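Local atomic coordinates of origin of replication complex subunit 1B (Arabidopsis thaliana, PDB entry 5HH7), a protein that binds origins of DNA replication as part of the origin recognition complex and reads the histone H3 tail through its BAH-PHD cassette. Residues A[170-179]-A[208-219]. Residues are numbered along the deposited sequence; the frame is centred on the assembly and turned at random.
Sequences LKRELYLTND and DDVFLCEYEYDV
Arg172 NH2 is gripped twice by backbone oxygens of segment 208-219, 2.8 Å from Asp208 O and 2.8 Å from Val210 O, while Arg172 NH1 makes a 2.9 Å salt bridge to Asp208 OD1. In this BAH domain the arrangement illustrates how an arginine side chain can carry the pairing of two strands past their last backbone bridge. Extended from CG to NE (chi2 177°), it brings its guanidinium to Asp208, whose carboxylate plane stands 80° from it. Glu66 of the PHD finger also salt-bridges Arg172 NH1, tying the two domains together, and Asp208 N, at the end of a histone H3-binding region, bonds to the bound peptide.

Beyond the arginine, Leu212 lies between Arg172 O, which accepts from its N, and Leu174 N, which reaches its O at 2.7 Å. The register then slips by one residue around Cys213 and Glu214, where a water donates to Leu174 O and Glu173 OE2, whose OE1 is bonded to Asn169 ND2, and accepts from Glu214 N. Parallel pairing follows as Leu176 N bonds to Tyr215 O and Leu176 O accepts from Tyr217 N. Beside it, Tyr175 CB packs against Tyr217 CB at 3.7 Å. At the far end one amide spans two carboxylates: Asn178 ND2 meets Glu216 OE2, whose OE1 salt-bridges Arg153 of strand 148-156, from above the carboxylate plane, and Asp218 OD2 at 2.9 Å on its anti side.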
loop_
_atom_site.group_PDB
_atom_site.type_symbol
_atom_site.label_atom_id
_atom_site.label_comp_id
_atom_site.label_asym_id
_atom_site.label_seq_id
_atom_site.Cartn_x
_atom_site.Cartn_y
_atom_site.Cartn_z
ATOM N N LEU A 170 -1.421 11.091 6.466
ATOM C CA LEU A 170 -0.094 10.724 5.986
ATOM C C LEU A 170 -0.207 10.268 4.534
ATOM O O LEU A 170 -1.276 9.840 4.094
ATOM C CB LEU A 170 0.527 9.621 6.848
ATOM C CG LEU A 170 0.764 9.953 8.325
ATOM C CD1 LEU A 170 1.740 8.960 8.946
ATOM C CD2 LEU A 170 1.254 11.381 8.506
ATOM N N LYS A 171 0.891 10.365 3.791
ATOM C CA LYS A 171 0.879 10.001 2.376
ATOM C C LYS A 171 0.590 8.519 2.131
ATOM O O LYS A 171 0.016 8.153 1.107
ATOM C CB LYS A 171 2.187 10.418 1.696
ATOM C CG LYS A 171 2.319 11.922 1.505
ATOM C CD LYS A 171 1.240 12.444 0.567
ATOM C CE LYS A 171 1.378 13.944 0.348
ATOM N NZ LYS A 171 0.453 14.438 -0.709
ATOM N N ARG A 172 0.981 7.669 3.077
ATOM C CA ARG A 172 0.731 6.236 2.944
ATOM C C ARG A 172 -0.535 5.783 3.670
ATOM O O ARG A 172 -0.702 4.594 3.960
ATOM C CB ARG A 172 1.941 5.431 3.431
ATOM C CG ARG A 172 3.141 5.504 2.494
ATOM C CD ARG A 172 4.340 4.752 3.057
ATOM N NE ARG A 172 5.382 4.569 2.050
ATOM C CZ ARG A 172 5.410 3.568 1.176
ATOM N NH1 ARG A 172 6.400 3.479 0.296
ATOM N NH2 ARG A 172 4.448 2.653 1.183
ATOM N N GLU A 173 -1.435 6.723 3.951
ATOM C CA GLU A 173 -2.635 6.404 4.725
ATOM C C GLU A 173 -3.817 5.962 3.863
ATOM O O GLU A 173 -4.103 6.560 2.828
ATOM C CB GLU A 173 -3.046 7.579 5.622
ATOM C CG GLU A 173 -4.229 7.254 6.539
ATOM C CD GLU A 173 -4.489 8.326 7.578
ATOM O OE1 GLU A 173 -3.895 9.421 7.473
ATOM O OE2 GLU A 173 -5.280 8.066 8.512
ATOM N N LEU A 174 -4.489 4.901 4.304
ATOM C CA LEU A 174 -5.695 4.402 3.653
ATOM C C LEU A 174 -6.837 4.383 4.659
ATOM O O LEU A 174 -6.604 4.314 5.867
ATOM C CB LEU A 174 -5.472 2.973 3.153
ATOM C CG LEU A 174 -4.290 2.740 2.212
ATOM C CD1 LEU A 174 -4.107 1.253 1.947
ATOM C CD2 LEU A 174 -4.490 3.511 0.909
ATOM N N TYR A 175 -8.067 4.431 4.155
ATOM C CA TYR A 175 -9.250 4.184 4.971
ATOM C C TYR A 175 -9.849 2.851 4.557
ATOM O O TYR A 175 -9.873 2.525 3.371
ATOM C CB TYR A 175 -10.299 5.268 4.741
ATOM C CG TYR A 175 -9.846 6.666 5.073
ATOM C CD1 TYR A 175 -9.155 6.934 6.249
ATOM C CD2 TYR A 175 -10.116 7.722 4.213
ATOM C CE1 TYR A 175 -8.741 8.223 6.555
ATOM C CE2 TYR A 175 -9.708 9.010 4.509
ATOM C CZ TYR A 175 -9.022 9.255 5.681
ATOM O OH TYR A 175 -8.621 10.539 5.973
ATOM N N LEU A 176 -10.335 2.080 5.527
ATOM C CA LEU A 176 -11.040 0.840 5.221
ATOM C C LEU A 176 -12.534 1.115 5.100
ATOM O O LEU A 176 -13.190 1.461 6.079
ATOM C CB LEU A 176 -10.783 -0.212 6.300
ATOM C CG LEU A 176 -11.370 -1.595 5.994
ATOM C CD1 LEU A 176 -10.892 -2.079 4.634
ATOM C CD2 LEU A 176 -10.999 -2.596 7.084
ATOM N N THR A 177 -13.078 0.973 3.897
ATOM C CA THR A 177 -14.480 1.310 3.683
ATOM C C THR A 177 -15.399 0.181 4.117
ATOM O O THR A 177 -14.946 -0.905 4.491
ATOM C CB THR A 177 -14.771 1.613 2.205
ATOM O OG1 THR A 177 -14.774 0.387 1.459
ATOM C CG2 THR A 177 -13.725 2.552 1.637
ATOM N N ASN A 178 -16.700 0.450 4.061
ATOM C CA ASN A 178 -17.706 -0.582 4.234
ATOM C C ASN A 178 -18.287 -0.990 2.885
ATOM O O ASN A 178 -19.428 -1.441 2.798
ATOM C CB ASN A 178 -18.803 -0.105 5.185
ATOM C CG ASN A 178 -18.280 0.146 6.588
ATOM O OD1 ASN A 178 -17.415 -0.584 7.078
ATOM N ND2 ASN A 178 -18.795 1.185 7.239
ATOM N N ASP A 179 -17.489 -0.810 1.835
ATOM C CA ASP A 179 -17.832 -1.291 0.501
ATOM C C ASP A 179 -17.235 -2.681 0.303
ATOM O O ASP A 179 -16.048 -2.889 0.559
ATOM C CB ASP A 179 -17.277 -0.351 -0.571
ATOM C CG ASP A 179 -18.074 0.938 -0.697
ATOM O OD1 ASP A 179 -18.937 1.204 0.168
ATOM O OD2 ASP A 179 -17.828 1.688 -1.668
ATOM N N ASP A 208 8.226 -0.918 0.210
ATOM C CA ASP A 208 7.355 -0.008 -0.530
ATOM C C ASP A 208 5.864 -0.271 -0.329
ATOM O O ASP A 208 5.033 0.589 -0.613
ATOM C CB ASP A 208 7.680 -0.092 -2.023
ATOM C CG ASP A 208 7.197 1.115 -2.791
ATOM O OD1 ASP A 208 7.264 2.227 -2.231
ATOM O OD2 ASP A 208 6.764 0.953 -3.952
ATOM N N ASP A 209 5.526 -1.458 0.154
ATOM C CA ASP A 209 4.134 -1.884 0.183
ATOM C C ASP A 209 3.513 -1.797 1.573
ATOM O O ASP A 209 2.608 -2.560 1.915
ATOM C CB ASP A 209 4.025 -3.293 -0.397
ATOM C CG ASP A 209 4.574 -3.369 -1.812
ATOM O OD1 ASP A 209 4.076 -2.619 -2.675
ATOM O OD2 ASP A 209 5.529 -4.138 -2.053
ATOM N N VAL A 210 3.997 -0.843 2.362
ATOM C CA VAL A 210 3.514 -0.644 3.721
ATOM C C VAL A 210 2.601 0.574 3.795
ATOM O O VAL A 210 2.967 1.665 3.352
ATOM C CB VAL A 210 4.688 -0.469 4.705
ATOM C CG1 VAL A 210 4.180 -0.099 6.098
ATOM C CG2 VAL A 210 5.529 -1.738 4.753
ATOM N N PHE A 211 1.413 0.386 4.357
ATOM C CA PHE A 211 0.452 1.475 4.470
ATOM C C PHE A 211 -0.082 1.601 5.887
ATOM O O PHE A 211 0.015 0.673 6.688
ATOM C CB PHE A 211 -0.710 1.269 3.494
ATOM C CG PHE A 211 -0.272 1.127 2.071
ATOM C CD1 PHE A 211 -0.067 2.248 1.283
ATOM C CD2 PHE A 211 -0.037 -0.126 1.528
ATOM C CE1 PHE A 211 0.356 2.119 -0.030
ATOM C CE2 PHE A 211 0.386 -0.262 0.216
ATOM C CZ PHE A 211 0.583 0.862 -0.562
ATOM N N LEU A 212 -0.643 2.766 6.181
ATOM C CA LEU A 212 -1.260 3.036 7.469
ATOM C C LEU A 212 -2.773 3.010 7.320
ATOM O O LEU A 212 -3.314 3.597 6.385
ATOM C CB LEU A 212 -0.841 4.421 7.963
ATOM C CG LEU A 212 -1.697 5.014 9.089
ATOM C CD1 LEU A 212 -1.447 4.278 10.389
ATOM C CD2 LEU A 212 -1.437 6.517 9.254
ATOM N N CYS A 213 -3.454 2.322 8.231
ATOM C CA CYS A 213 -4.905 2.447 8.327
ATOM C C CYS A 213 -5.352 2.501 9.776
ATOM O O CYS A 213 -5.174 1.540 10.527
ATOM C CB CYS A 213 -5.628 1.308 7.614
ATOM S SG CYS A 213 -7.433 1.498 7.623
ATOM N N GLU A 214 -5.929 3.635 10.160
ATOM C CA GLU A 214 -6.454 3.813 11.505
ATOM C C GLU A 214 -7.977 3.763 11.517
ATOM O O GLU A 214 -8.581 3.329 12.498
ATOM C CB GLU A 214 -5.977 5.147 12.087
ATOM C CG GLU A 214 -6.506 5.439 13.490
ATOM C CD GLU A 214 -5.735 6.545 14.189
ATOM O OE1 GLU A 214 -4.965 7.255 13.510
ATOM O OE2 GLU A 214 -5.892 6.695 15.422
ATOM N N TYR A 215 -8.597 4.202 10.424
ATOM C CA TYR A 215 -10.045 4.400 10.412
ATOM C C TYR A 215 -10.813 3.560 9.411
ATOM O O TYR A 215 -10.351 3.289 8.299
ATOM C CB TYR A 215 -10.395 5.867 10.147
ATOM C CG TYR A 215 -9.808 6.823 11.148
ATOM C CD1 TYR A 215 -10.430 7.053 12.369
ATOM C CD2 TYR A 215 -8.622 7.491 10.876
ATOM C CE1 TYR A 215 -9.888 7.932 13.289
ATOM C CE2 TYR A 215 -8.073 8.365 11.783
ATOM C CZ TYR A 215 -8.708 8.586 12.986
ATOM O OH TYR A 215 -8.153 9.462 13.888
ATOM N N GLU A 216 -12.010 3.177 9.833
ATOM C CA GLU A 216 -13.037 2.687 8.941
ATOM C C GLU A 216 -13.795 3.901 8.419
ATOM O O GLU A 216 -14.184 4.777 9.193
ATOM C CB GLU A 216 -13.985 1.769 9.708
ATOM C CG GLU A 216 -15.242 1.383 8.960
ATOM C CD GLU A 216 -16.218 0.637 9.849
ATOM O OE1 GLU A 216 -15.849 -0.443 10.361
ATOM O OE2 GLU A 216 -17.344 1.141 10.049
ATOM N N TYR A 217 -13.994 3.959 7.108
ATOM C CA TYR A 217 -14.722 5.066 6.500
ATOM C C TYR A 217 -16.020 4.567 5.891
ATOM O O TYR A 217 -15.999 3.781 4.948
ATOM C CB TYR A 217 -13.870 5.731 5.417
ATOM C CG TYR A 217 -14.563 6.850 4.656
ATOM C CD1 TYR A 217 -14.957 8.016 5.301
ATOM C CD2 TYR A 217 -14.802 6.745 3.288
ATOM C CE1 TYR A 217 -15.577 9.049 4.608
ATOM C CE2 TYR A 217 -15.428 7.775 2.584
ATOM C CZ TYR A 217 -15.810 8.923 3.251
ATOM O OH TYR A 217 -16.423 9.949 2.558
ATOM N N ASP A 218 -17.151 5.006 6.431
ATOM C CA ASP A 218 -18.424 4.660 5.815
ATOM C C ASP A 218 -18.715 5.650 4.706
ATOM O O ASP A 218 -18.946 6.831 4.960
ATOM C CB ASP A 218 -19.571 4.647 6.824
ATOM C CG ASP A 218 -20.832 4.028 6.244
ATOM O OD1 ASP A 218 -21.617 4.756 5.597
ATOM O OD2 ASP A 218 -21.026 2.807 6.414
ATOM N N VAL A 219 -18.694 5.157 3.472
ATOM C CA VAL A 219 -18.823 6.007 2.299
ATOM C C VAL A 219 -20.200 6.676 2.211
ATOM O O VAL A 219 -20.314 7.811 1.749
ATOM C CB VAL A 219 -18.514 5.210 1.009
ATOM C CG1 VAL A 219 -18.673 6.087 -0.226
ATOM C CG2 VAL A 219 -17.100 4.622 1.079
HETATM O O HOH W 1 -6.627 5.673 8.284
HETATM O O HOH W 2 -18.715 2.223 2.868
#